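Local coordinates for protein glucuronoarabinoxylan endo-1,4-beta-xylanase (Clostridium papyrosolvens, PDB 4FMV) that probably hydrolyses internal beta-1,4 linkages of xylan-type plant polysaccharides through its family 30 glycoside hydrolase (beta/alpha)8-barrel domain, at residues S44-D56 against K65-S77. Sequence-based numbering, arbitrary orientation.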
ATOM      1  N   SER A  44      -4.498  -2.586   7.919  1.00 13.91           N
ATOM      2  CA  SER A  44      -5.355  -1.403   7.962  1.00 12.78           C
ATOM      3  C   SER A  44      -5.896  -0.865   6.612  1.00  6.85           C
ATOM      4  O   SER A  44      -6.534   0.180   6.581  1.00  6.83           O
ATOM      5  CB  SER A  44      -4.632  -0.319   8.753  1.00 11.83           C
ATOM      6  OG  SER A  44      -3.342  -0.163   8.193  1.00 13.08           O
ATOM      7  N   ILE A  45      -5.577  -1.527   5.501  1.00  7.04           N
ATOM      8  CA  ILE A  45      -6.060  -1.094   4.195  1.00  8.40           C
ATOM      9  C   ILE A  45      -6.381  -2.318   3.330  1.00  8.70           C
ATOM     10  O   ILE A  45      -5.615  -3.282   3.306  1.00 10.28           O
ATOM     11  CB  ILE A  45      -5.016  -0.218   3.434  1.00 11.93           C
ATOM     12  CG1 ILE A  45      -4.541   0.954   4.294  1.00 12.62           C
ATOM     13  CG2 ILE A  45      -5.595   0.284   2.098  1.00 12.62           C
ATOM     14  CD1 ILE A  45      -3.424   1.802   3.627  1.00  3.72           C
ATOM     15  N   LEU A  46      -7.510  -2.264   2.628  1.00  7.20           N
ATOM     16  CA  LEU A  46      -7.888  -3.278   1.642  1.00  7.79           C
ATOM     17  C   LEU A  46      -8.135  -2.627   0.293  1.00  9.84           C
ATOM     18  O   LEU A  46      -8.822  -1.603   0.198  1.00  9.08           O
ATOM     19  CB  LEU A  46      -9.177  -4.013   2.075  1.00  7.87           C
ATOM     20  CG  LEU A  46      -9.694  -5.050   1.071  1.00 10.28           C
ATOM     21  CD1 LEU A  46      -8.712  -6.238   0.878  1.00  3.31           C
ATOM     22  CD2 LEU A  46     -11.041  -5.572   1.507  1.00 10.40           C
ATOM     23  N   ARG A  47      -7.581  -3.234  -0.751  1.00 10.28           N
ATOM     24  CA  ARG A  47      -7.777  -2.788  -2.125  1.00  9.26           C
ATOM     25  C   ARG A  47      -8.714  -3.747  -2.860  1.00  8.10           C
ATOM     26  O   ARG A  47      -8.394  -4.930  -3.023  1.00  9.90           O
ATOM     27  CB  ARG A  47      -6.417  -2.743  -2.864  1.00  4.48           C
ATOM     28  CG  ARG A  47      -6.484  -2.271  -4.318  1.00  5.33           C
ATOM     29  CD  ARG A  47      -5.110  -2.381  -4.982  1.00  6.55           C
ATOM     30  NE  ARG A  47      -5.087  -1.810  -6.345  1.00  7.58           N
ATOM     31  CZ  ARG A  47      -4.442  -2.352  -7.372  1.00  7.57           C
ATOM     32  NH1 ARG A  47      -3.780  -3.478  -7.190  1.00  7.76           N
ATOM     33  NH2 ARG A  47      -4.428  -1.746  -8.575  1.00  8.99           N
ATOM     34  N   LEU A  48      -9.831  -3.208  -3.353  1.00  8.23           N
ATOM     35  CA  LEU A  48     -10.802  -3.923  -4.181  1.00  9.34           C
ATOM     36  C   LEU A  48     -10.494  -3.728  -5.668  1.00 10.78           C
ATOM     37  O   LEU A  48      -9.899  -2.720  -6.067  1.00  7.04           O
ATOM     38  CB  LEU A  48     -12.219  -3.400  -3.933  1.00 11.50           C
ATOM     39  CG  LEU A  48     -12.679  -3.156  -2.500  1.00  8.88           C
ATOM     40  CD1 LEU A  48     -14.043  -2.479  -2.522  1.00  8.39           C
ATOM     41  CD2 LEU A  48     -12.723  -4.476  -1.735  1.00  8.49           C
ATOM     42  N   ARG A  49     -10.800  -4.737  -6.473  1.00  9.49           N
ATOM     43  CA  ARG A  49     -10.813  -4.542  -7.917  1.00 10.47           C
ATOM     44  C   ARG A  49     -12.259  -4.314  -8.354  1.00 12.31           C
ATOM     45  O   ARG A  49     -13.151  -5.080  -7.976  1.00 11.45           O
ATOM     46  CB  ARG A  49     -10.243  -5.755  -8.639  1.00  8.17           C
ATOM     47  CG  ARG A  49     -10.513  -5.733 -10.150  1.00 11.39           C
ATOM     48  CD  ARG A  49      -9.940  -6.947 -10.856  1.00  9.77           C
ATOM     49  NE  ARG A  49     -10.664  -7.195 -12.101  1.00 14.42           N
ATOM     50  CZ  ARG A  49     -11.849  -7.808 -12.151  1.00 18.83           C
ATOM     51  NH1 ARG A  49     -12.435  -8.239 -11.030  1.00 16.64           N
ATOM     52  NH2 ARG A  49     -12.458  -7.996 -13.320  1.00 18.57           N
ATOM     53  N   ILE A  50     -12.481  -3.272  -9.155  1.00 11.43           N
ATOM     54  CA  ILE A  50     -13.813  -2.953  -9.671  1.00 11.02           C
ATOM     55  C   ILE A  50     -14.138  -3.864 -10.857  1.00 12.83           C
ATOM     56  O   ILE A  50     -13.497  -3.781 -11.924  1.00 10.24           O
ATOM     57  CB  ILE A  50     -13.859  -1.484 -10.155  1.00  8.15           C
ATOM     58  CG1 ILE A  50     -13.485  -0.521  -9.019  1.00 10.77           C
ATOM     59  CG2 ILE A  50     -15.234  -1.113 -10.722  1.00 11.84           C
ATOM     60  CD1 ILE A  50     -13.441   0.964  -9.445  1.00 10.73           C
ATOM     61  N   GLU A  51     -15.197  -4.660 -10.730  1.00 11.66           N
ATOM     62  CA  GLU A  51     -15.413  -5.733 -11.703  1.00 11.27           C
ATOM     63  C   GLU A  51     -16.227  -5.246 -12.909  1.00  8.44           C
ATOM     64  O   GLU A  51     -17.430  -5.029 -12.807  1.00  7.97           O
ATOM     65  CB  GLU A  51     -16.149  -6.887 -10.992  1.00  8.98           C
ATOM     66  CG  GLU A  51     -16.644  -7.984 -11.907  1.00 11.33           C
ATOM     67  CD  GLU A  51     -15.507  -8.721 -12.596  1.00 15.81           C
ATOM     68  OE1 GLU A  51     -14.826  -9.538 -11.934  1.00 19.09           O
ATOM     69  OE2 GLU A  51     -15.278  -8.467 -13.789  1.00 15.21           O
ATOM     70  N   GLU A  52     -15.572  -5.159 -14.071  1.00  8.65           N
ATOM     71  CA  GLU A  52     -16.188  -4.607 -15.293  1.00  7.92           C
ATOM     72  C   GLU A  52     -17.078  -5.642 -15.965  1.00  9.90           C
ATOM     73  O   GLU A  52     -17.811  -5.323 -16.897  1.00 12.45           O
ATOM     74  CB  GLU A  52     -15.146  -4.048 -16.285  1.00  7.05           C
ATOM     75  CG  GLU A  52     -14.292  -5.124 -17.022  1.00 12.23           C
ATOM     76  CD  GLU A  52     -12.999  -5.471 -16.294  1.00 14.73           C
ATOM     77  OE1 GLU A  52     -12.935  -5.292 -15.060  1.00 16.76           O
ATOM     78  OE2 GLU A  52     -12.046  -5.942 -16.943  1.00 14.23           O
ATOM     79  N   GLY A  53     -17.038  -6.872 -15.448  1.00  8.87           N
ATOM     80  CA  GLY A  53     -17.891  -7.949 -15.921  1.00  8.72           C
ATOM     81  C   GLY A  53     -19.361  -7.610 -15.752  1.00 10.19           C
ATOM     82  O   GLY A  53     -20.228  -8.255 -16.343  1.00 12.00           O
ATOM     83  N   ILE A  54     -19.640  -6.603 -14.927  1.00  9.23           N
ATOM     84  CA  ILE A  54     -20.986  -6.059 -14.775  1.00  9.55           C
ATOM     85  C   ILE A  54     -21.503  -5.509 -16.112  1.00 11.42           C
ATOM     86  O   ILE A  54     -22.705  -5.495 -16.365  1.00  9.22           O
ATOM     87  CB  ILE A  54     -21.035  -4.953 -13.681  1.00 11.51           C
ATOM     88  CG1 ILE A  54     -22.481  -4.574 -13.358  1.00  9.78           C
ATOM     89  CG2 ILE A  54     -20.238  -3.715 -14.104  1.00  9.86           C
ATOM     90  CD1 ILE A  54     -22.641  -3.880 -12.020  1.00  7.36           C
ATOM     91  N   GLY A  55     -20.600  -5.064 -16.986  1.00 10.36           N
ATOM     92  CA  GLY A  55     -21.061  -4.547 -18.263  1.00 13.07           C
ATOM     93  C   GLY A  55     -21.873  -3.269 -18.089  1.00 12.36           C
ATOM     94  O   GLY A  55     -21.480  -2.390 -17.333  1.00 12.42           O
ATOM     95  N   ASP A  56     -23.012  -3.162 -18.763  1.00 11.71           N
ATOM     96  CA  ASP A  56     -23.820  -1.948 -18.639  1.00 15.63           C
ATOM     97  C   ASP A  56     -24.870  -2.033 -17.530  1.00 16.75           C
ATOM     98  O   ASP A  56     -25.631  -1.078 -17.321  1.00 15.10           O
ATOM     99  CB  ASP A  56     -24.517  -1.612 -19.960  1.00 16.47           C
ATOM    100  CG  ASP A  56     -23.535  -1.320 -21.079  1.00 19.66           C
ATOM    101  OD1 ASP A  56     -22.355  -1.018 -20.797  1.00 17.45           O
ATOM    102  OD2 ASP A  56     -23.948  -1.413 -22.250  1.00 24.20           O
ATOM    103  N   LYS A  65     -22.771  -8.312  -9.320  1.00 10.85           N
ATOM    104  CA  LYS A  65     -21.415  -8.731  -9.676  1.00  9.76           C
ATOM    105  C   LYS A  65     -20.357  -7.993  -8.872  1.00 11.85           C
ATOM    106  O   LYS A  65     -19.158  -8.349  -8.894  1.00 13.18           O
ATOM    107  CB  LYS A  65     -21.168  -8.581 -11.169  1.00 13.24           C
ATOM    108  CG  LYS A  65     -21.865  -9.675 -11.968  1.00 19.09           C
ATOM    109  CD  LYS A  65     -21.273  -9.782 -13.348  1.00 20.75           C
ATOM    110  CE  LYS A  65     -22.125 -10.641 -14.261  1.00 20.68           C
ATOM    111  NZ  LYS A  65     -21.573 -10.536 -15.644  1.00 18.65           N
ATOM    112  N   TRP A  66     -20.815  -6.962  -8.172  1.00  9.26           N
ATOM    113  CA  TRP A  66     -19.988  -6.197  -7.235  1.00  9.13           C
ATOM    114  C   TRP A  66     -20.114  -6.670  -5.779  1.00 10.93           C
ATOM    115  O   TRP A  66     -19.437  -6.152  -4.877  1.00  8.87           O
ATOM    116  CB  TRP A  66     -20.365  -4.726  -7.348  1.00  5.27           C
ATOM    117  CG  TRP A  66     -19.930  -4.109  -8.654  1.00  5.79           C
ATOM    118  CD1 TRP A  66     -19.153  -4.686  -9.610  1.00  7.30           C
ATOM    119  CD2 TRP A  66     -20.232  -2.787  -9.127  1.00  9.11           C
ATOM    120  NE1 TRP A  66     -18.944  -3.799 -10.658  1.00  9.54           N
ATOM    121  CE2 TRP A  66     -19.606  -2.630 -10.380  1.00 10.10           C
ATOM    122  CE3 TRP A  66     -20.976  -1.723  -8.611  1.00 10.07           C
ATOM    123  CZ2 TRP A  66     -19.700  -1.454 -11.125  1.00  9.68           C
ATOM    124  CZ3 TRP A  66     -21.065  -0.552  -9.352  1.00 12.45           C
ATOM    125  CH2 TRP A  66     -20.430  -0.432 -10.602  1.00 11.33           C
ATOM    126  N   SER A  67     -20.990  -7.645  -5.542  1.00 12.24           N
ATOM    127  CA  SER A  67     -21.230  -8.145  -4.195  1.00 11.41           C
ATOM    128  C   SER A  67     -20.044  -8.870  -3.522  1.00 10.01           C
ATOM    129  O   SER A  67     -19.910  -8.800  -2.304  1.00  8.69           O
ATOM    130  CB  SER A  67     -22.511  -8.995  -4.111  1.00 14.09           C
ATOM    131  OG  SER A  67     -22.424 -10.114  -4.961  1.00 14.06           O
ATOM    132  N   PRO A  68     -19.252  -9.641  -4.289  1.00  8.60           N
ATOM    133  CA  PRO A  68     -18.102 -10.283  -3.644  1.00  9.91           C
ATOM    134  C   PRO A  68     -17.140  -9.259  -3.021  1.00  9.36           C
ATOM    135  O   PRO A  68     -16.665  -9.459  -1.911  1.00 11.10           O
ATOM    136  CB  PRO A  68     -17.421 -11.030  -4.800  1.00 10.93           C
ATOM    137  CG  PRO A  68     -18.556 -11.354  -5.744  1.00  9.99           C
ATOM    138  CD  PRO A  68     -19.416 -10.096  -5.685  1.00  8.99           C
ATOM    139  N   GLU A  69     -16.862  -8.169  -3.720  1.00  8.77           N
ATOM    140  CA  GLU A  69     -15.936  -7.183  -3.203  1.00  6.95           C
ATOM    141  C   GLU A  69     -16.588  -6.346  -2.103  1.00  8.89           C
ATOM    142  O   GLU A  69     -15.914  -5.912  -1.179  1.00  8.57           O
ATOM    143  CB  GLU A  69     -15.377  -6.307  -4.330  1.00 10.19           C
ATOM    144  CG  GLU A  69     -14.376  -7.021  -5.263  1.00 11.40           C
ATOM    145  CD  GLU A  69     -13.008  -7.191  -4.638  1.00 10.76           C
ATOM    146  OE1 GLU A  69     -12.000  -7.175  -5.389  1.00  9.65           O
ATOM    147  OE2 GLU A  69     -12.938  -7.360  -3.398  1.00 11.97           O
ATOM    148  N   LEU A  70     -17.898  -6.122  -2.194  1.00  9.42           N
ATOM    149  CA  LEU A  70     -18.621  -5.551  -1.049  1.00 11.06           C
ATOM    150  C   LEU A  70     -18.419  -6.398   0.231  1.00 11.63           C
ATOM    151  O   LEU A  70     -18.177  -5.863   1.310  1.00 10.21           O
ATOM    152  CB  LEU A  70     -20.119  -5.371  -1.348  1.00  8.65           C
ATOM    153  CG  LEU A  70     -20.978  -5.016  -0.117  1.00 11.87           C
ATOM    154  CD1 LEU A  70     -20.620  -3.635   0.412  1.00  9.67           C
ATOM    155  CD2 LEU A  70     -22.478  -5.093  -0.413  1.00 11.65           C
ATOM    156  N   ALA A  71     -18.525  -7.718   0.113  1.00 11.67           N
ATOM    157  CA  ALA A  71     -18.365  -8.575   1.276  1.00 11.91           C
ATOM    158  C   ALA A  71     -16.941  -8.462   1.840  1.00  9.66           C
ATOM    159  O   ALA A  71     -16.741  -8.424   3.060  1.00  7.90           O
ATOM    160  CB  ALA A  71     -18.727 -10.039   0.932  1.00 12.69           C
ATOM    161  N   ASN A  72     -15.955  -8.414   0.948  1.00 11.34           N
ATOM    162  CA  ASN A  72     -14.562  -8.243   1.340  1.00 10.59           C
ATOM    163  C   ASN A  72     -14.368  -6.921   2.075  1.00 12.33           C
ATOM    164  O   ASN A  72     -13.773  -6.869   3.145  1.00 14.99           O
ATOM    165  CB  ASN A  72     -13.662  -8.337   0.101  1.00  7.37           C
ATOM    166  CG  ASN A  72     -13.700  -9.733  -0.531  1.00 11.53           C
ATOM    167  OD1 ASN A  72     -13.927 -10.725   0.167  1.00 10.00           O
ATOM    168  ND2 ASN A  72     -13.494  -9.812  -1.848  1.00  9.70           N
ATOM    169  N   ALA A  73     -14.919  -5.863   1.495  1.00 12.14           N
ATOM    170  CA  ALA A  73     -14.894  -4.533   2.082  1.00 11.36           C
ATOM    171  C   ALA A  73     -15.502  -4.517   3.475  1.00 11.41           C
ATOM    172  O   ALA A  73     -14.943  -3.916   4.396  1.00 11.04           O
ATOM    173  CB  ALA A  73     -15.639  -3.544   1.165  1.00 10.88           C
ATOM    174  N   LYS A  74     -16.648  -5.182   3.648  1.00  9.98           N
ATOM    175  CA  LYS A  74     -17.287  -5.198   4.965  1.00  9.56           C
ATOM    176  C   LYS A  74     -16.426  -5.899   6.015  1.00 10.04           C
ATOM    177  O   LYS A  74     -16.388  -5.470   7.168  1.00 11.74           O
ATOM    178  CB  LYS A  74     -18.680  -5.830   4.908  1.00 10.69           C
ATOM    179  CG  LYS A  74     -19.748  -4.982   4.191  1.00 10.87           C
ATOM    180  CD  LYS A  74     -21.108  -5.686   4.263  1.00 14.40           C
ATOM    181  CE  LYS A  74     -22.244  -4.853   3.690  1.00 20.04           C
ATOM    182  NZ  LYS A  74     -23.606  -5.493   3.965  1.00 21.93           N
ATOM    183  N   LYS A  75     -15.738  -6.976   5.631  1.00  8.92           N
ATOM    184  CA  LYS A  75     -14.878  -7.674   6.591  1.00 13.14           C
ATOM    185  C   LYS A  75     -13.669  -6.824   7.006  1.00 10.71           C
ATOM    186  O   LYS A  75     -13.314  -6.762   8.192  1.00 13.06           O
ATOM    187  CB  LYS A  75     -14.442  -9.046   6.057  1.00 12.13           C
ATOM    188  CG  LYS A  75     -15.590 -10.059   6.006  1.00 10.80           C
ATOM    189  CD  LYS A  75     -15.150 -11.354   5.385  1.00 10.59           C
ATOM    190  CE  LYS A  75     -16.326 -12.347   5.237  1.00 12.08           C
ATOM    191  NZ  LYS A  75     -17.358 -11.859   4.302  1.00 13.46           N
ATOM    192  N   ALA A  76     -13.049  -6.168   6.034  1.00  7.73           N
ATOM    193  CA  ALA A  76     -11.922  -5.289   6.313  1.00  9.39           C
ATOM    194  C   ALA A  76     -12.362  -4.127   7.201  1.00 12.87           C
ATOM    195  O   ALA A  76     -11.698  -3.814   8.188  1.00 14.91           O
ATOM    196  CB  ALA A  76     -11.269  -4.779   4.998  1.00  5.00           C
ATOM    197  N   SER A  77     -13.502  -3.518   6.874  1.00 12.99           N
ATOM    198  CA  SER A  77     -13.991  -2.359   7.612  1.00 14.33           C
ATOM    199  C   SER A  77     -14.305  -2.684   9.059  1.00 14.48           C
ATOM    200  O   SER A  77     -14.114  -1.845   9.937  1.00 13.41           O
ATOM    201  CB  SER A  77     -15.262  -1.792   6.965  1.00 18.34           C
ATOM    202  OG  SER A  77     -14.991  -1.308   5.661  1.00 23.11           O
TER
HETATM  203  O   HOH W   1     -12.217  -8.593  -7.732  1.00 14.44           O
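E69 reaches across from the first turn of helix 67-78 to the backbone of strand 45-49, where its OE1 accepts the N-H of R49 at 2.9 Å, the nitrogen standing above the carboxylate plane. A bend at chi2 (-76°) turns the chain alongside L48, the two side chains passing in opposite directions, with L48 CD2 3.3 Å from E69 OE2. That buried carboxylate is well supplied with donors: a water donates a hydrogen bond to OE1, while OE2 receives S23 OG and an almost straight bond from N72 ND2. Asparagine suits the next helical turn because its amide serves both ways, ND2 also donating to G27 O and OD1 accepting from I29 N.

Strand and helix run antiparallel (175°), their axes 8.7 Å apart, as expected for the strand-to-helix half of a beta-alpha-beta unit in a (beta/alpha)8 barrel. Alternation along the strand sends L46 and L48 to the helix, while R47 points into the barrel and forms salt bridges with E177 and E232. A76, small enough to admit the strand, brings its CB to 3.6 Å from L46 CD2.

Beyond the strand, two loop carbonyls, those of E51 and G53, are taken up by W66 and K65. W66 NE1 donates to E51 O (2.9 Å), an acceptor lying in the indole plane, and I54 CD1 sits over one face of the five-membered ring in a CH-pi contact, 3.9 Å from its centroid. The extended chain of K65 carries NZ to 2.7 Å from G53 O, coming from above the carbonyl plane. R49 grips the doubled-back E51 carboxylate end-on, NH1 to OE1 and NH2 to OE2, both nitrogens standing out of the carboxylate plane; OE2 also accepts the N-H of G53, and a longer salt bridge ties R49 NH2 to E52 OE1.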